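PDB 2YZD: uricase, which catalyses the oxidation of uric acid by molecular oxygen to 5-hydroxyisourate, which is processed further to (S)-allantoin. Local coordinates for residues A183-A188 with S246-H251; G160-G165 with E216-A221; G105-A110 with T134-I139; A35-Q40 with H121-S126. All coordinates share one frame; numbering follows the deposited sequence.

Contact 1. Residues A183-A188 with S246-H251; sequences ATDVSA and SLPNKH. With AZA (8-azaxanthine), chain I.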
# COMPACT_ATOMS: atom_id res chain seq x y z
N ALA A 183 -12.09 16.86 -8.48
CA ALA A 183 -10.99 16.47 -7.61
C ALA A 183 -9.97 15.61 -8.36
O ALA A 183 -10.34 14.74 -9.16
CB ALA A 183 -11.55 15.70 -6.40
N THR A 184 -8.69 15.86 -8.11
CA THR A 184 -7.63 15.12 -8.78
C THR A 184 -6.34 15.10 -7.96
O THR A 184 -6.24 15.79 -6.95
CB THR A 184 -7.29 15.74 -10.15
OG1 THR A 184 -6.37 14.90 -10.85
CG2 THR A 184 -6.66 17.13 -9.97
N ASP A 185 -5.40 14.26 -8.38
CA ASP A 185 -4.09 14.17 -7.74
C ASP A 185 -3.14 14.80 -8.75
O ASP A 185 -2.87 14.22 -9.80
CB ASP A 185 -3.63 12.72 -7.52
CG ASP A 185 -4.48 11.97 -6.50
OD1 ASP A 185 -4.90 12.57 -5.49
OD2 ASP A 185 -4.70 10.76 -6.71
N VAL A 186 -2.64 16.00 -8.46
CA VAL A 186 -1.73 16.67 -9.38
C VAL A 186 -0.42 15.91 -9.51
O VAL A 186 0.38 15.84 -8.58
CB VAL A 186 -1.40 18.11 -8.92
CG1 VAL A 186 -0.46 18.77 -9.93
CG2 VAL A 186 -2.68 18.92 -8.78
N SER A 187 -0.21 15.33 -10.68
CA SER A 187 1.02 14.62 -10.97
C SER A 187 1.51 15.31 -12.23
O SER A 187 0.90 15.20 -13.29
CB SER A 187 0.76 13.14 -11.22
OG SER A 187 1.97 12.47 -11.49
N ALA A 188 2.61 16.04 -12.11
CA ALA A 188 3.14 16.77 -13.24
C ALA A 188 4.65 16.61 -13.34
O ALA A 188 5.34 16.45 -12.34
CB ALA A 188 2.78 18.25 -13.11
N SER A 246 -0.72 13.88 -15.62
CA SER A 246 -1.57 12.69 -15.54
C SER A 246 -2.53 13.02 -14.40
O SER A 246 -2.18 12.91 -13.22
CB SER A 246 -0.72 11.46 -15.21
OG SER A 246 -1.47 10.27 -15.38
N LEU A 247 -3.75 13.41 -14.76
CA LEU A 247 -4.73 13.82 -13.77
C LEU A 247 -5.93 12.90 -13.63
O LEU A 247 -6.76 12.80 -14.54
CB LEU A 247 -5.22 15.24 -14.09
CG LEU A 247 -4.12 16.28 -14.29
CD1 LEU A 247 -4.73 17.61 -14.66
CD2 LEU A 247 -3.30 16.41 -13.00
N PRO A 248 -6.05 12.20 -12.49
CA PRO A 248 -7.20 11.32 -12.31
C PRO A 248 -8.42 12.15 -11.88
O PRO A 248 -8.30 13.07 -11.07
CB PRO A 248 -6.74 10.37 -11.20
CG PRO A 248 -5.84 11.26 -10.37
CD PRO A 248 -5.04 11.99 -11.44
N ASN A 249 -9.58 11.84 -12.44
CA ASN A 249 -10.81 12.54 -12.08
C ASN A 249 -11.41 11.70 -10.94
O ASN A 249 -12.07 10.69 -11.19
CB ASN A 249 -11.77 12.57 -13.27
CG ASN A 249 -12.93 13.55 -13.07
OD1 ASN A 249 -13.02 14.25 -12.06
ND2 ASN A 249 -13.83 13.61 -14.04
N LYS A 250 -11.15 12.10 -9.70
CA LYS A 250 -11.64 11.37 -8.53
C LYS A 250 -13.09 11.70 -8.23
O LYS A 250 -13.42 12.70 -7.60
CB LYS A 250 -10.75 11.67 -7.32
CG LYS A 250 -9.35 11.13 -7.51
CD LYS A 250 -8.40 11.58 -6.42
CE LYS A 250 -8.28 13.09 -6.43
NZ LYS A 250 -7.19 13.58 -5.55
N HIS A 251 -13.94 10.81 -8.71
CA HIS A 251 -15.37 10.96 -8.59
C HIS A 251 -15.96 11.08 -7.20
O HIS A 251 -15.75 10.24 -6.32
CB HIS A 251 -16.06 9.84 -9.38
CG HIS A 251 -15.63 9.79 -10.82
ND1 HIS A 251 -15.30 8.61 -11.46
CD2 HIS A 251 -15.42 10.78 -11.73
CE1 HIS A 251 -14.90 8.88 -12.69
NE2 HIS A 251 -14.97 10.18 -12.88
N1 AZA I . -13.65 14.79 -18.72
C2 AZA I . -14.21 15.36 -17.58
O2 AZA I . -13.78 16.39 -17.11
N3 AZA I . -15.28 14.71 -16.98
C4 AZA I . -15.76 13.55 -17.51
C5 AZA I . -15.21 12.98 -18.65
C6 AZA I . -14.08 13.61 -19.34
O6 AZA I . -13.51 13.20 -20.35
N7 AZA I . -15.90 11.87 -18.93
N8 AZA I . -16.82 11.81 -17.95
N9 AZA I . -16.77 12.83 -17.06
O HOH W 1 -13.64 14.73 -9.42

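Contact 2. Residues G160-G165 with E216-A221; sequences GSEFHG and ETHSLA. With AZA (8-azaxanthine), chain I.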
# COMPACT_ATOMS: atom_id res chain seq x y z
N GLY A 160 -17.51 25.51 -9.43
CA GLY A 160 -16.68 26.16 -10.43
C GLY A 160 -16.18 25.12 -11.42
O GLY A 160 -15.09 25.22 -11.97
N SER A 161 -17.01 24.10 -11.63
CA SER A 161 -16.68 23.02 -12.54
C SER A 161 -17.94 22.42 -13.15
O SER A 161 -18.87 22.04 -12.44
CB SER A 161 -15.92 21.91 -11.81
OG SER A 161 -15.96 20.71 -12.55
N GLU A 162 -17.97 22.33 -14.48
CA GLU A 162 -19.10 21.73 -15.16
C GLU A 162 -18.64 20.81 -16.28
O GLU A 162 -17.46 20.82 -16.67
CB GLU A 162 -20.07 22.80 -15.68
CG GLU A 162 -19.48 24.02 -16.32
CD GLU A 162 -20.53 25.10 -16.59
OE1 GLU A 162 -21.51 24.82 -17.32
OE2 GLU A 162 -20.38 26.23 -16.08
N PHE A 163 -19.55 19.98 -16.77
CA PHE A 163 -19.22 19.05 -17.83
C PHE A 163 -20.47 18.71 -18.63
O PHE A 163 -21.33 17.94 -18.18
CB PHE A 163 -18.60 17.76 -17.27
CG PHE A 163 -18.12 16.82 -18.33
CD1 PHE A 163 -17.07 17.19 -19.18
CD2 PHE A 163 -18.72 15.58 -18.51
CE1 PHE A 163 -16.64 16.34 -20.19
CE2 PHE A 163 -18.29 14.72 -19.52
CZ PHE A 163 -17.25 15.10 -20.36
N HIS A 164 -20.55 19.29 -19.82
CA HIS A 164 -21.69 19.08 -20.69
C HIS A 164 -21.26 19.22 -22.14
O HIS A 164 -20.09 19.50 -22.43
CB HIS A 164 -22.78 20.10 -20.34
CG HIS A 164 -22.26 21.49 -20.14
ND1 HIS A 164 -21.83 22.28 -21.19
CD2 HIS A 164 -22.06 22.22 -19.02
CE1 HIS A 164 -21.39 23.43 -20.72
NE2 HIS A 164 -21.51 23.42 -19.40
N GLY A 165 -22.20 19.01 -23.06
CA GLY A 165 -21.88 19.11 -24.47
C GLY A 165 -21.16 17.89 -25.03
O GLY A 165 -20.65 17.94 -26.14
N GLU A 216 -8.42 28.74 -10.03
CA GLU A 216 -9.03 29.87 -10.71
C GLU A 216 -9.69 29.65 -12.06
O GLU A 216 -10.44 30.50 -12.52
CB GLU A 216 -8.00 30.99 -10.82
CG GLU A 216 -7.74 31.67 -9.48
CD GLU A 216 -6.46 32.47 -9.46
OE1 GLU A 216 -6.10 33.05 -10.50
OE2 GLU A 216 -5.81 32.54 -8.39
N THR A 217 -9.43 28.53 -12.71
CA THR A 217 -10.07 28.29 -14.01
C THR A 217 -11.47 27.73 -13.82
O THR A 217 -11.66 26.77 -13.08
CB THR A 217 -9.28 27.28 -14.86
OG1 THR A 217 -7.95 27.77 -15.06
CG2 THR A 217 -9.95 27.07 -16.21
N HIS A 218 -12.46 28.35 -14.46
CA HIS A 218 -13.82 27.84 -14.37
C HIS A 218 -13.80 26.66 -15.34
O HIS A 218 -13.81 26.85 -16.56
CB HIS A 218 -14.85 28.87 -14.83
CG HIS A 218 -16.26 28.43 -14.65
ND1 HIS A 218 -16.85 28.30 -13.40
CD2 HIS A 218 -17.20 28.04 -15.54
CE1 HIS A 218 -18.08 27.85 -13.54
NE2 HIS A 218 -18.32 27.68 -14.83
N SER A 219 -13.76 25.45 -14.80
CA SER A 219 -13.65 24.25 -15.61
C SER A 219 -14.89 23.76 -16.35
O SER A 219 -15.97 23.63 -15.77
CB SER A 219 -13.12 23.11 -14.74
OG SER A 219 -12.83 21.98 -15.54
N LEU A 220 -14.69 23.46 -17.63
CA LEU A 220 -15.73 22.93 -18.51
C LEU A 220 -15.40 21.47 -18.81
O LEU A 220 -16.16 20.77 -19.49
CB LEU A 220 -15.79 23.72 -19.82
CG LEU A 220 -16.26 25.18 -19.71
CD1 LEU A 220 -16.30 25.81 -21.09
CD2 LEU A 220 -17.65 25.21 -19.09
N ALA A 221 -14.26 21.03 -18.28
CA ALA A 221 -13.77 19.66 -18.42
C ALA A 221 -12.38 19.59 -17.81
O ALA A 221 -11.65 20.58 -17.83
CB ALA A 221 -13.72 19.26 -19.89
N1 AZA I . -13.65 14.79 -18.72
C2 AZA I . -14.21 15.36 -17.58
O2 AZA I . -13.78 16.39 -17.11
N3 AZA I . -15.28 14.71 -16.98
C4 AZA I . -15.76 13.55 -17.51
C5 AZA I . -15.21 12.98 -18.65
C6 AZA I . -14.08 13.61 -19.34
O6 AZA I . -13.51 13.20 -20.35
N7 AZA I . -15.90 11.87 -18.93
N8 AZA I . -16.82 11.81 -17.95
N9 AZA I . -16.77 12.83 -17.06
O HOH W 2 -14.98 20.49 -15.15
O HOH W 3 -18.78 21.36 -20.05

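Contact 3. Residues G105-A110 with T134-I139; sequences GGRWAA and TAVLEI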
# COMPACT_ATOMS: atom_id res chain seq x y z
N GLY A 105 26.24 6.51 -20.32
CA GLY A 105 25.13 7.31 -19.82
C GLY A 105 24.42 6.65 -18.65
O GLY A 105 24.99 5.80 -17.97
N GLY A 106 23.18 7.04 -18.42
CA GLY A 106 22.44 6.45 -17.33
C GLY A 106 21.19 7.23 -16.98
O GLY A 106 20.81 8.17 -17.67
N ARG A 107 20.55 6.82 -15.89
CA ARG A 107 19.35 7.46 -15.41
C ARG A 107 19.40 7.52 -13.89
O ARG A 107 19.48 6.49 -13.22
CB ARG A 107 18.12 6.66 -15.86
CG ARG A 107 16.80 7.30 -15.50
CD ARG A 107 15.65 6.40 -15.90
NE ARG A 107 14.38 6.91 -15.41
CZ ARG A 107 13.63 7.82 -16.03
NH1 ARG A 107 14.02 8.33 -17.20
NH2 ARG A 107 12.50 8.23 -15.47
N TRP A 108 19.39 8.73 -13.35
CA TRP A 108 19.42 8.95 -11.92
C TRP A 108 18.15 9.71 -11.55
O TRP A 108 17.81 10.70 -12.19
CB TRP A 108 20.66 9.76 -11.54
CG TRP A 108 21.93 9.03 -11.83
CD1 TRP A 108 22.62 8.22 -10.99
CD2 TRP A 108 22.61 8.98 -13.09
NE1 TRP A 108 23.70 7.67 -11.64
CE2 TRP A 108 23.72 8.12 -12.93
CE3 TRP A 108 22.39 9.59 -14.34
CZ2 TRP A 108 24.61 7.84 -13.98
CZ3 TRP A 108 23.28 9.31 -15.38
CH2 TRP A 108 24.37 8.44 -15.19
N ALA A 109 17.44 9.22 -10.55
CA ALA A 109 16.20 9.85 -10.13
C ALA A 109 16.12 9.97 -8.61
O ALA A 109 16.87 9.32 -7.88
CB ALA A 109 15.01 9.06 -10.65
N ALA A 110 15.20 10.81 -8.15
CA ALA A 110 15.04 11.01 -6.72
C ALA A 110 13.68 11.59 -6.38
O ALA A 110 13.05 12.28 -7.18
CB ALA A 110 16.12 11.94 -6.20
N THR A 134 9.93 15.42 -7.40
CA THR A 134 10.71 14.42 -8.11
C THR A 134 11.71 15.05 -9.07
O THR A 134 11.50 16.13 -9.60
CB THR A 134 9.80 13.44 -8.88
OG1 THR A 134 9.06 14.16 -9.87
CG2 THR A 134 8.81 12.76 -7.93
N ALA A 135 12.81 14.34 -9.28
CA ALA A 135 13.84 14.80 -10.19
C ALA A 135 14.39 13.58 -10.92
O ALA A 135 14.58 12.52 -10.32
CB ALA A 135 14.95 15.49 -9.41
N VAL A 136 14.62 13.74 -12.22
CA VAL A 136 15.17 12.66 -13.02
C VAL A 136 16.18 13.22 -14.01
O VAL A 136 15.90 14.17 -14.75
CB VAL A 136 14.07 11.91 -13.81
CG1 VAL A 136 14.71 10.83 -14.70
CG2 VAL A 136 13.09 11.26 -12.85
N LEU A 137 17.37 12.63 -14.00
CA LEU A 137 18.45 13.03 -14.88
C LEU A 137 18.78 11.87 -15.79
O LEU A 137 18.88 10.73 -15.34
CB LEU A 137 19.71 13.39 -14.08
CG LEU A 137 21.00 13.52 -14.90
CD1 LEU A 137 20.90 14.70 -15.86
CD2 LEU A 137 22.18 13.69 -13.98
N GLU A 138 18.93 12.15 -17.07
CA GLU A 138 19.30 11.12 -18.01
C GLU A 138 20.43 11.68 -18.84
O GLU A 138 20.29 12.73 -19.48
CB GLU A 138 18.11 10.72 -18.89
CG GLU A 138 18.39 9.47 -19.72
CD GLU A 138 17.13 8.75 -20.20
OE1 GLU A 138 16.30 8.34 -19.35
OE2 GLU A 138 16.98 8.58 -21.43
N ILE A 139 21.57 11.01 -18.80
CA ILE A 139 22.72 11.46 -19.57
C ILE A 139 22.91 10.54 -20.76
O ILE A 139 22.91 9.31 -20.62
CB ILE A 139 24.02 11.46 -18.74
CG1 ILE A 139 23.93 12.51 -17.62
CG2 ILE A 139 25.22 11.77 -19.64
CD1 ILE A 139 25.21 12.64 -16.80

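Contact 4. Residues A35-Q40 with H121-S126; sequences ARHEIQ and HDHAFS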
# COMPACT_ATOMS: atom_id res chain seq x y z
N ALA A 35 23.78 25.73 15.08
CA ALA A 35 22.73 25.13 15.91
C ALA A 35 21.41 25.04 15.14
O ALA A 35 20.48 24.37 15.58
CB ALA A 35 22.54 25.96 17.17
N ARG A 36 21.36 25.71 14.00
CA ARG A 36 20.16 25.72 13.16
C ARG A 36 20.29 24.62 12.11
O ARG A 36 20.68 24.89 10.97
CB ARG A 36 20.02 27.09 12.48
CG ARG A 36 18.71 27.33 11.74
CD ARG A 36 17.54 27.45 12.71
NE ARG A 36 16.37 28.06 12.06
CZ ARG A 36 15.17 28.18 12.63
NH1 ARG A 36 14.97 27.73 13.86
NH2 ARG A 36 14.18 28.75 11.96
N HIS A 37 19.94 23.39 12.49
CA HIS A 37 20.02 22.24 11.60
C HIS A 37 19.10 22.31 10.39
O HIS A 37 18.02 22.91 10.44
CB HIS A 37 19.70 20.95 12.37
CG HIS A 37 20.69 20.63 13.45
ND1 HIS A 37 20.70 19.42 14.10
CD2 HIS A 37 21.70 21.36 13.98
CE1 HIS A 37 21.68 19.41 15.00
NE2 HIS A 37 22.30 20.58 14.94
N GLU A 38 19.54 21.69 9.29
CA GLU A 38 18.77 21.63 8.05
C GLU A 38 18.56 20.16 7.72
O GLU A 38 19.37 19.32 8.08
CB GLU A 38 19.54 22.29 6.91
CG GLU A 38 19.78 23.78 7.10
CD GLU A 38 18.50 24.52 7.41
OE1 GLU A 38 17.51 24.33 6.67
OE2 GLU A 38 18.49 25.30 8.40
N ILE A 39 17.46 19.85 7.02
CA ILE A 39 17.16 18.47 6.65
C ILE A 39 16.87 18.25 5.18
O ILE A 39 15.98 18.87 4.62
CB ILE A 39 15.93 17.93 7.43
CG1 ILE A 39 16.20 17.96 8.94
CG2 ILE A 39 15.62 16.50 6.98
CD1 ILE A 39 17.41 17.16 9.35
N GLN A 40 17.63 17.36 4.54
CA GLN A 40 17.37 17.01 3.15
C GLN A 40 17.06 15.52 3.20
O GLN A 40 17.82 14.74 3.78
CB GLN A 40 18.57 17.32 2.26
CG GLN A 40 18.72 18.81 1.99
CD GLN A 40 20.06 19.17 1.39
OE1 GLN A 40 20.14 19.62 0.24
NE2 GLN A 40 21.13 18.98 2.15
N HIS A 121 11.57 25.21 15.78
CA HIS A 121 12.63 24.60 16.58
C HIS A 121 13.88 24.40 15.70
O HIS A 121 13.76 24.15 14.50
CB HIS A 121 12.15 23.25 17.13
CG HIS A 121 13.02 22.67 18.19
ND1 HIS A 121 14.31 22.26 17.96
CD2 HIS A 121 12.78 22.42 19.50
CE1 HIS A 121 14.83 21.78 19.08
NE2 HIS A 121 13.92 21.87 20.03
N ASP A 122 15.06 24.50 16.30
CA ASP A 122 16.32 24.36 15.57
C ASP A 122 16.67 22.97 15.04
O ASP A 122 17.38 22.86 14.04
CB ASP A 122 17.48 24.85 16.45
CG ASP A 122 17.53 26.36 16.57
OD1 ASP A 122 18.27 26.84 17.45
OD2 ASP A 122 16.86 27.06 15.78
N HIS A 123 16.20 21.92 15.71
CA HIS A 123 16.54 20.58 15.24
C HIS A 123 15.44 19.52 15.41
O HIS A 123 15.73 18.33 15.53
CB HIS A 123 17.82 20.09 15.92
CG HIS A 123 17.76 20.10 17.42
ND1 HIS A 123 18.24 21.15 18.17
CD2 HIS A 123 17.32 19.18 18.30
CE1 HIS A 123 18.10 20.87 19.45
NE2 HIS A 123 17.54 19.68 19.56
N ALA A 124 14.19 19.97 15.41
CA ALA A 124 13.07 19.05 15.54
C ALA A 124 12.14 19.40 14.38
O ALA A 124 11.84 20.57 14.16
CB ALA A 124 12.36 19.24 16.88
N PHE A 125 11.69 18.39 13.64
CA PHE A 125 10.83 18.62 12.48
C PHE A 125 9.68 17.62 12.36
O PHE A 125 9.67 16.58 13.01
CB PHE A 125 11.64 18.55 11.19
CG PHE A 125 12.99 19.20 11.27
CD1 PHE A 125 14.03 18.59 11.97
CD2 PHE A 125 13.23 20.41 10.63
CE1 PHE A 125 15.29 19.18 12.02
CE2 PHE A 125 14.49 21.01 10.68
CZ PHE A 125 15.53 20.38 11.37
N SER A 126 8.72 17.94 11.50
CA SER A 126 7.60 17.06 11.23
C SER A 126 7.46 17.01 9.71
O SER A 126 7.71 18.01 9.03
CB SER A 126 6.31 17.56 11.88
OG SER A 126 5.90 18.81 11.36
O HOH W 4 20.28 22.71 17.92

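Contact 1. Residues A183-A188 with S246-H251
Residues 183-188 and 246-251 are antiparallel neighbours in the large sheet of uricase, paired where the second strand leads into the urate site. Two backbone bonds cross. Ser246 N donates to Ser187 O, and Lys250 N reaches Ala183 O at 2.8 Å. Pro248, between them, has no N-H to give. Its carbonyl is bound by a side chain: Thr184 OG1, anti to the backbone N (chi1 -173°), donates to Pro248 O at 2.7 Å. The Lys250 chain bends at chi3 and lays CE over the Thr184 backbone. Its NZ, whose place is less sure, bonds to Thr184 O and forms a salt bridge with Asp185 OD1. An alanine at Lys250 would probably leave the Asp185 carboxylate without its positive mate and Thr184 O without this donor. Water 1 accepts from Ala183 N at 2.8 Å and also lies near Asn249 OD1. Asn249 is a urate-binding residue, its ND2 3.5 Å from N3 of 8-azaxanthine, and His251 belongs to the charge relay system. Strand 143-157 flanks residues 183-188, and Thr154 also bonds Asp185 OD1. Strand 276-285 borders the other segment. Helices 199-216 and 222-236 pack on Val186 and Leu247 respectively.

Contact 2. Residues G160-G165 with E216-A221
Phe163 and Ala221 meet at 4.0 Å between Phe163 CD1 and Ala221 CB, on the wall of the urate pocket where two loops are joined by a single beta bridge. The methyl lies at the ring edge. One face of the ring lies over 8-azaxanthine, with Phe163 CZ 3.4 Å from ligand C5. Phe163 is a urate-binding residue, and 8-azaxanthine, a urate analogue, probably takes the place of the substrate. Leu222 N, Gln223 and Arg180 also hold the ligand, as does Thr67 of the second subunit.

Close to Phe163 in the chain, the bridge joins the two loops. Glu162 N donates to Ser219 O at 2.7 Å, and Ser219 N donates to Gly160 O. Water 2 links Ser161 OG, Glu162 O and Ser219 OG, while Arg180 and Thr225 are further partners of the two serines. Water 3 joins His164 N to Leu220 O. Asn61 of the second subunit bonds to Leu220 O and His164 O.

Farther out, the Glu162 carboxylate is shared by two imidazoles. Leu220 CD2 packs beside Glu162 CG at 3.5 Å. His164 NE2 donates to Glu162 OE1, approaching 30° out of the carboxylate plane. His218 NE2 donates to the anti lone pair of Glu162 OE2 at 2.8 Å, with the ring and carboxylate planes 81° apart.

Contact 3. Residues G105-A110 with T134-I139
The guanidinium of Arg107 has Val136 on one face and Glu138 at its edge. Val136 CG1 sits over the centre of the group, 3.5 Å from Arg107 CZ. Arg107 NH1 donates to Glu138 OE1 at 3.1 Å as part of a salt bridge. The oxygen is in the guanidinium plane, but the carboxylate plane is turned 68° from it. An extended chain with CG anti to the backbone N (chi1 -175°) carries the charged group past Glu138 and over Val136. Arg107 NH1 also bonds to Ile294 O, and Glu138 OE2 forms a salt bridge with Arg49. A methionine in place of Arg107 would probably leave Glu138 OE1 without this charged mate and Ile294 O without this donor.

The indole of Trp108 lies on the other side of the sheet. Its edge is near Leu137 O, and Trp108 CE3 is 4.1 Å from Leu137 CD2. Trp108 CZ3 approaches Ile139 CG1 at 4.0 Å. Gly106 has no side chain, and a CB there would clash with the indole.

The backbones form a regular antiparallel pair. Gly106 with Ile139, Trp108 with Leu137 and Ala110 with Ala135 are hydrogen-bonded pairs. Arg107 with Glu138 and Ala109 with Val136 are non-hydrogen-bonded pairs. The bond from Leu137 N to Trp108 O is nearly straight, 176° at the hydrogen.

Strand 38-50 flanks residues 105-110, and strand 143-157 flanks residues 134-139. Helix 85-99 covers the face with Ala110, Ala135 and Leu137.

Contact 4. Residues A35-Q40 with H121-S126
Arg36 starts with CG anti to the backbone N and then bends at chi2 (70°), which turns its guanidinium back to Asp122. Asp122 has CG beside its own backbone N, and the two side chains cross at about a right angle. Arg36 NH1 meets Asp122 OD2 at 2.8 Å in a salt bridge. The oxygen lies close to the guanidinium plane, while the carboxylate stands 89° to it. Arg36 NH2 has a second acidic partner in Asp120. A weak backbone bond runs from His37 N to Asp122 O.

The two loops lead into the first residues of strands 38-50 and 124-129 of the antiparallel sheet. The strands do not pair here: strand 103-117 lies between them, and its Trp115 packs on both Ile39 and Phe125. Their side chains also meet each other. Ile39 CG1 makes a CH-pi contact over the Phe125 ring, 3.6 Å from its centroid. His37 O lies at the edge of that ring, 3.7 Å from Phe125 CZ.

The His37 and His123 side chains run side by side, their rings set obliquely. His37 ND1 is 3.5 Å from His123 CB. It is hydrogen-bonded to Ser158 of the third subunit, and residues 124-126 pair with a strand of that same subunit, so the sheet runs on across the interface. Water 4 donates to Ala35 O at 2.9 Å and also bonds to His123 ND1.

Contacts 1, 3 and 4 all reach the same antiparallel sheet. Contact 2 joins the loop between strands 143-157 and 182-192 to the loop between helices 199-216 and 222-236. Contacts 3 and 4 come first along the chain, and their segments alternate. Their centres are about 28 Å apart. Contacts 1 and 2 follow later in the chain, again with alternating segments. Their centres are about 15 Å apart, and both touch the same 8-azaxanthine. Contacts 1 and 3 lie on opposite sides of the chain's centre, about 25 Å apart between their centres. Contacts 2 and 4 are about 43 Å apart by centres. Contact 2 meets the second subunit at the ligand pocket, and contact 4 meets the third subunit through the extended sheet.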